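Local structure of extracellular solute-binding protein, family 7 (Colwellia psychrerythraea, 4PET) at residues A34-D46 / E211-F223. The protein probably serves as the periplasmic solute receptor of a TRAP transporter, and binds pyruvate together with a calcium ion. Sequence-based numbering, arbitrary orientation.
With CA (calcium ion), chain E; PYR (pyruvic acid), chain D.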
loop_
_atom_site.group_PDB
_atom_site.type_symbol
_atom_site.label_atom_id
_atom_site.label_comp_id
_atom_site.label_asym_id
_atom_site.label_seq_id
_atom_site.Cartn_x
_atom_site.Cartn_y
_atom_site.Cartn_z
ATOM N N ALA A 34 11.689 -22.832 -1.377
ATOM C CA ALA A 34 10.938 -23.397 -2.505
ATOM C C ALA A 34 9.794 -22.476 -2.885
ATOM O O ALA A 34 8.951 -22.154 -2.056
ATOM C CB ALA A 34 10.378 -24.764 -2.161
ATOM N N GLU A 35 9.729 -22.089 -4.149
ATOM C CA GLU A 35 8.631 -21.234 -4.603
ATOM C C GLU A 35 7.743 -21.972 -5.619
ATOM O O GLU A 35 8.233 -22.784 -6.372
ATOM C CB GLU A 35 9.157 -19.905 -5.153
ATOM C CG GLU A 35 10.092 -19.967 -6.392
ATOM C CD GLU A 35 10.562 -18.577 -6.827
ATOM O OE1 GLU A 35 10.190 -17.596 -6.137
ATOM O OE2 GLU A 35 11.279 -18.460 -7.856
ATOM N N THR A 36 6.444 -21.666 -5.619
ATOM C CA THR A 36 5.501 -22.252 -6.528
ATOM C C THR A 36 5.827 -21.929 -7.987
ATOM O O THR A 36 5.604 -22.760 -8.868
ATOM C CB THR A 36 4.085 -21.762 -6.223
ATOM O OG1 THR A 36 3.655 -22.315 -4.970
ATOM C CG2 THR A 36 3.079 -22.168 -7.375
ATOM N N TRP A 37 6.380 -20.745 -8.235
ATOM C CA TRP A 37 6.453 -20.226 -9.597
ATOM C C TRP A 37 7.580 -20.862 -10.352
ATOM O O TRP A 37 8.516 -21.347 -9.741
ATOM C CB TRP A 37 6.630 -18.693 -9.562
ATOM C CG TRP A 37 6.196 -18.152 -8.253
ATOM C CD1 TRP A 37 6.987 -17.626 -7.296
ATOM C CD2 TRP A 37 4.863 -18.144 -7.726
ATOM N NE1 TRP A 37 6.238 -17.261 -6.214
ATOM C CE2 TRP A 37 4.931 -17.581 -6.444
ATOM C CE3 TRP A 37 3.632 -18.570 -8.210
ATOM C CZ2 TRP A 37 3.806 -17.432 -5.629
ATOM C CZ3 TRP A 37 2.515 -18.424 -7.398
ATOM C CH2 TRP A 37 2.609 -17.852 -6.130
ATOM N N GLY A 38 7.466 -20.886 -11.685
ATOM C CA GLY A 38 8.556 -21.282 -12.554
ATOM C C GLY A 38 9.725 -20.323 -12.430
ATOM O O GLY A 38 9.638 -19.302 -11.753
ATOM N N PRO A 39 10.843 -20.647 -13.092
ATOM C CA PRO A 39 12.074 -19.864 -12.997
ATOM C C PRO A 39 11.920 -18.487 -13.661
ATOM O O PRO A 39 11.156 -18.371 -14.613
ATOM C CB PRO A 39 13.085 -20.734 -13.762
ATOM C CG PRO A 39 12.261 -21.535 -14.699
ATOM C CD PRO A 39 11.010 -21.839 -13.935
ATOM N N ASN A 40 12.637 -17.473 -13.172
ATOM C CA ASN A 40 12.546 -16.110 -13.719
ATOM C C ASN A 40 11.125 -15.611 -13.911
ATOM O O ASN A 40 10.803 -15.027 -14.952
ATOM C CB ASN A 40 13.238 -16.038 -15.080
ATOM C CG ASN A 40 14.641 -16.580 -15.043
ATOM O OD1 ASN A 40 14.987 -17.475 -15.810
ATOM N ND2 ASN A 40 15.460 -16.041 -14.153
ATOM N N PHE A 41 10.263 -15.868 -12.938
ATOM C CA PHE A 41 8.868 -15.485 -13.058
ATOM C C PHE A 41 8.814 -14.052 -12.593
ATOM O O PHE A 41 9.282 -13.744 -11.491
ATOM C CB PHE A 41 7.985 -16.349 -12.166
ATOM C CG PHE A 41 6.530 -16.273 -12.501
ATOM C CD1 PHE A 41 5.725 -15.309 -11.925
ATOM C CD2 PHE A 41 5.965 -17.167 -13.399
ATOM C CE1 PHE A 41 4.377 -15.244 -12.230
ATOM C CE2 PHE A 41 4.623 -17.100 -13.721
ATOM C CZ PHE A 41 3.829 -16.130 -13.143
ATOM N N PRO A 42 8.299 -13.146 -13.440
ATOM C CA PRO A 42 8.382 -11.743 -12.990
ATOM C C PRO A 42 7.453 -11.430 -11.837
ATOM O O PRO A 42 6.418 -12.094 -11.685
ATOM C CB PRO A 42 8.017 -10.919 -14.244
ATOM C CG PRO A 42 7.481 -11.901 -15.268
ATOM C CD PRO A 42 7.897 -13.293 -14.853
ATOM N N ILE A 43 7.853 -10.438 -11.027
ATOM C CA ILE A 43 7.066 -9.897 -9.916
ATOM C C ILE A 43 7.060 -10.884 -8.771
ATOM O O ILE A 43 7.599 -10.582 -7.691
ATOM C CB ILE A 43 5.628 -9.503 -10.310
ATOM C CG1 ILE A 43 5.657 -8.569 -11.539
ATOM C CG2 ILE A 43 4.911 -8.807 -9.136
ATOM C CD1 ILE A 43 4.284 -8.099 -11.949
ATOM N N PHE A 44 6.505 -12.072 -8.992
ATOM C CA PHE A 44 6.462 -13.056 -7.880
ATOM C C PHE A 44 7.870 -13.580 -7.583
ATOM O O PHE A 44 8.311 -13.640 -6.439
ATOM C CB PHE A 44 5.558 -14.243 -8.190
ATOM C CG PHE A 44 4.102 -13.914 -8.295
ATOM C CD1 PHE A 44 3.651 -12.632 -8.323
ATOM C CD2 PHE A 44 3.179 -14.921 -8.390
ATOM C CE1 PHE A 44 2.307 -12.347 -8.433
ATOM C CE2 PHE A 44 1.828 -14.641 -8.488
ATOM C CZ PHE A 44 1.391 -13.356 -8.509
ATOM N N GLY A 45 8.571 -13.973 -8.635
ATOM C CA GLY A 45 9.954 -14.395 -8.524
ATOM C C GLY A 45 10.873 -13.237 -8.155
ATOM O O GLY A 45 11.953 -13.469 -7.621
ATOM N N ASP A 46 10.468 -11.994 -8.425
ATOM C CA ASP A 46 11.283 -10.831 -7.999
ATOM C C ASP A 46 11.213 -10.644 -6.469
ATOM O O ASP A 46 12.217 -10.331 -5.824
ATOM C CB ASP A 46 10.864 -9.536 -8.736
ATOM C CG ASP A 46 11.206 -9.551 -10.220
ATOM O OD1 ASP A 46 12.267 -10.074 -10.597
ATOM O OD2 ASP A 46 10.370 -9.111 -11.025
ATOM N N GLU A 211 -8.532 -17.712 -14.557
ATOM C CA GLU A 211 -8.050 -16.417 -14.130
ATOM C C GLU A 211 -6.648 -16.632 -13.600
ATOM O O GLU A 211 -6.285 -17.741 -13.157
ATOM C CB GLU A 211 -9.018 -15.767 -13.132
ATOM C CG GLU A 211 -9.123 -16.404 -11.770
ATOM C CD GLU A 211 -7.950 -15.998 -10.879
ATOM O OE1 GLU A 211 -7.267 -16.885 -10.346
ATOM O OE2 GLU A 211 -7.690 -14.782 -10.737
ATOM N N TRP A 212 -5.827 -15.599 -13.695
ATOM C CA TRP A 212 -4.507 -15.662 -13.098
ATOM C C TRP A 212 -4.321 -14.440 -12.189
ATOM O O TRP A 212 -4.619 -14.548 -10.999
ATOM C CB TRP A 212 -3.408 -15.844 -14.146
ATOM C CG TRP A 212 -2.050 -15.764 -13.582
ATOM C CD1 TRP A 212 -1.095 -14.831 -13.876
ATOM C CD2 TRP A 212 -1.491 -16.608 -12.583
ATOM N NE1 TRP A 212 0.022 -15.044 -13.121
ATOM C CE2 TRP A 212 -0.191 -16.132 -12.311
ATOM C CE3 TRP A 212 -1.958 -17.733 -11.888
ATOM C CZ2 TRP A 212 0.655 -16.747 -11.399
ATOM C CZ3 TRP A 212 -1.124 -18.334 -10.973
ATOM C CH2 TRP A 212 0.169 -17.839 -10.725
ATOM N N VAL A 213 -3.899 -13.296 -12.736
ATOM C CA VAL A 213 -3.737 -12.087 -11.927
ATOM C C VAL A 213 -4.369 -10.843 -12.538
ATOM O O VAL A 213 -5.261 -10.212 -11.955
ATOM C CB VAL A 213 -2.248 -11.811 -11.632
ATOM C CG1 VAL A 213 -2.096 -10.453 -10.932
ATOM C CG2 VAL A 213 -1.663 -12.952 -10.766
ATOM N N GLY A 214 -3.903 -10.494 -13.727
ATOM C CA GLY A 214 -4.258 -9.225 -14.325
ATOM C C GLY A 214 -3.201 -8.809 -15.321
ATOM O O GLY A 214 -2.333 -9.599 -15.703
ATOM N N PRO A 215 -3.265 -7.546 -15.749
ATOM C CA PRO A 215 -2.366 -7.035 -16.785
ATOM C C PRO A 215 -0.903 -7.117 -16.392
ATOM O O PRO A 215 -0.026 -7.154 -17.264
ATOM C CB PRO A 215 -2.791 -5.570 -16.929
ATOM C CG PRO A 215 -4.140 -5.494 -16.431
ATOM C CD PRO A 215 -4.307 -6.577 -15.384
ATOM N N SER A 216 -0.608 -7.131 -15.096
ATOM C CA SER A 216 0.795 -7.167 -14.688
ATOM C C SER A 216 1.511 -8.402 -15.221
ATOM O O SER A 216 2.719 -8.364 -15.472
ATOM C CB SER A 216 0.949 -7.099 -13.161
ATOM O OG SER A 216 0.174 -8.099 -12.511
ATOM N N LEU A 217 0.768 -9.497 -15.370
ATOM C CA LEU A 217 1.351 -10.814 -15.640
ATOM C C LEU A 217 0.627 -11.624 -16.717
ATOM O O LEU A 217 1.222 -12.535 -17.277
ATOM C CB LEU A 217 1.399 -11.658 -14.359
ATOM C CG LEU A 217 2.346 -11.172 -13.266
ATOM C CD1 LEU A 217 2.052 -11.917 -11.898
ATOM C CD2 LEU A 217 3.789 -11.385 -13.714
ATOM N N ASP A 218 -0.638 -11.314 -17.005
ATOM C CA ASP A 218 -1.438 -12.192 -17.850
ATOM C C ASP A 218 -0.988 -12.171 -19.319
ATOM O O ASP A 218 -1.118 -13.171 -20.012
ATOM C CB ASP A 218 -2.907 -11.804 -17.811
ATOM C CG ASP A 218 -3.592 -12.158 -16.508
ATOM O OD1 ASP A 218 -2.921 -12.641 -15.569
ATOM O OD2 ASP A 218 -4.821 -11.931 -16.433
ATOM N N LEU A 219 -0.458 -11.050 -19.809
ATOM C CA LEU A 219 -0.265 -10.929 -21.261
ATOM C C LEU A 219 0.875 -11.821 -21.752
ATOM O O LEU A 219 0.714 -12.535 -22.719
ATOM C CB LEU A 219 -0.044 -9.465 -21.678
ATOM C CG LEU A 219 -1.131 -8.536 -21.116
ATOM C CD1 LEU A 219 -0.838 -7.109 -21.482
ATOM C CD2 LEU A 219 -2.506 -8.969 -21.591
ATOM N N ARG A 220 2.009 -11.799 -21.060
ATOM C CA ARG A 220 3.147 -12.627 -21.434
ATOM C C ARG A 220 2.797 -14.122 -21.414
ATOM O O ARG A 220 3.440 -14.903 -22.091
ATOM C CB ARG A 220 4.340 -12.359 -20.508
ATOM C CG ARG A 220 4.293 -13.159 -19.192
ATOM C CD ARG A 220 5.428 -12.800 -18.228
ATOM N NE ARG A 220 6.497 -13.805 -18.181
ATOM C CZ ARG A 220 6.440 -14.942 -17.483
ATOM N NH1 ARG A 220 7.467 -15.783 -17.497
ATOM N NH2 ARG A 220 5.357 -15.247 -16.771
HETATM N N MSE A 221 1.789 -14.509 -20.645
HETATM C CA MSE A 221 1.405 -15.919 -20.542
HETATM C C MSE A 221 0.536 -16.416 -21.721
HETATM O O MSE A 221 0.266 -17.598 -21.842
HETATM C CB MSE A 221 0.729 -16.150 -19.205
HETATM C CG MSE A 221 1.747 -16.013 -18.074
HETATM SE SE MSE A 221 0.960 -15.653 -16.351
HETATM C CE MSE A 221 0.633 -17.523 -15.866
ATOM N N GLY A 222 0.080 -15.498 -22.559
ATOM C CA GLY A 222 -0.425 -15.818 -23.889
ATOM C C GLY A 222 -1.897 -16.197 -23.965
ATOM O O GLY A 222 -2.381 -16.550 -25.042
ATOM N N PHE A 223 -2.618 -16.097 -22.844
ATOM C CA PHE A 223 -3.991 -16.584 -22.779
ATOM C C PHE A 223 -4.816 -15.874 -23.830
ATOM O O PHE A 223 -5.710 -16.466 -24.453
ATOM C CB PHE A 223 -4.613 -16.343 -21.406
ATOM C CG PHE A 223 -3.788 -16.847 -20.269
ATOM C CD1 PHE A 223 -3.264 -18.136 -20.299
ATOM C CD2 PHE A 223 -3.528 -16.041 -19.176
ATOM C CE1 PHE A 223 -2.521 -18.607 -19.249
ATOM C CE2 PHE A 223 -2.782 -16.510 -18.126
ATOM C CZ PHE A 223 -2.281 -17.809 -18.168
HETATM CA CA CA E . -5.920 -15.228 -9.144
HETATM C C PYR D . -3.489 -17.234 -8.248
HETATM O O PYR D . -4.629 -17.284 -8.884
HETATM O OXT PYR D . -2.897 -18.374 -8.032
HETATM C CA PYR D . -2.900 -16.000 -7.901
HETATM O O3 PYR D . -3.587 -14.886 -7.938
HETATM C CB PYR D . -1.451 -15.908 -7.535
#
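The loop that leads from strand 29-35 into helix 44-58 faces the loop after strand 209-210 through side chains, the backbones coming nearest at Pro42 and Leu217, whose CA atoms are 7.6 Å apart. Leu217 enters between Phe41, Ile43 and Phe44: its CD1 sits over one face of the Phe44 ring, a CH-pi contact 4.0 Å from the centroid, and near the plane of the Phe41 ring at its edge, while CD2 meets Ile43 CD1 and Pro42 O. Trp212, its CG trans to the backbone N (chi1 174°), extends its indole so that CZ2 lies 3.7 Å from Phe41 CZ and 3.8 Å from Phe44 CE2, and CH2 reaches Trp37 CZ3. Pyruvate CB lies over one indole face; selenomethionine Met221 CE backs the opposite one. An alanine in place of Trp212 would probably leave pyruvate without this wall and open a gap beside Phe41 and Phe44. Toward solvent, Pro42 CD rests 3.4 Å above the centre of the Arg220 guanidinium, whose NH2 overlies the Phe41 face in a cation-pi contact. Phe44 CE2 comes 3.6 Å from pyruvate CB. Across the pocket, both carboxylate oxygens of Glu211 and Trp212 O bind calcium, as do pyruvate O and O3; Gln153 and Glu236 complete the site. Together the two segments help to line the pyruvate pocket between two lobes, consistent with ligand-bound DctP-family solute receptors.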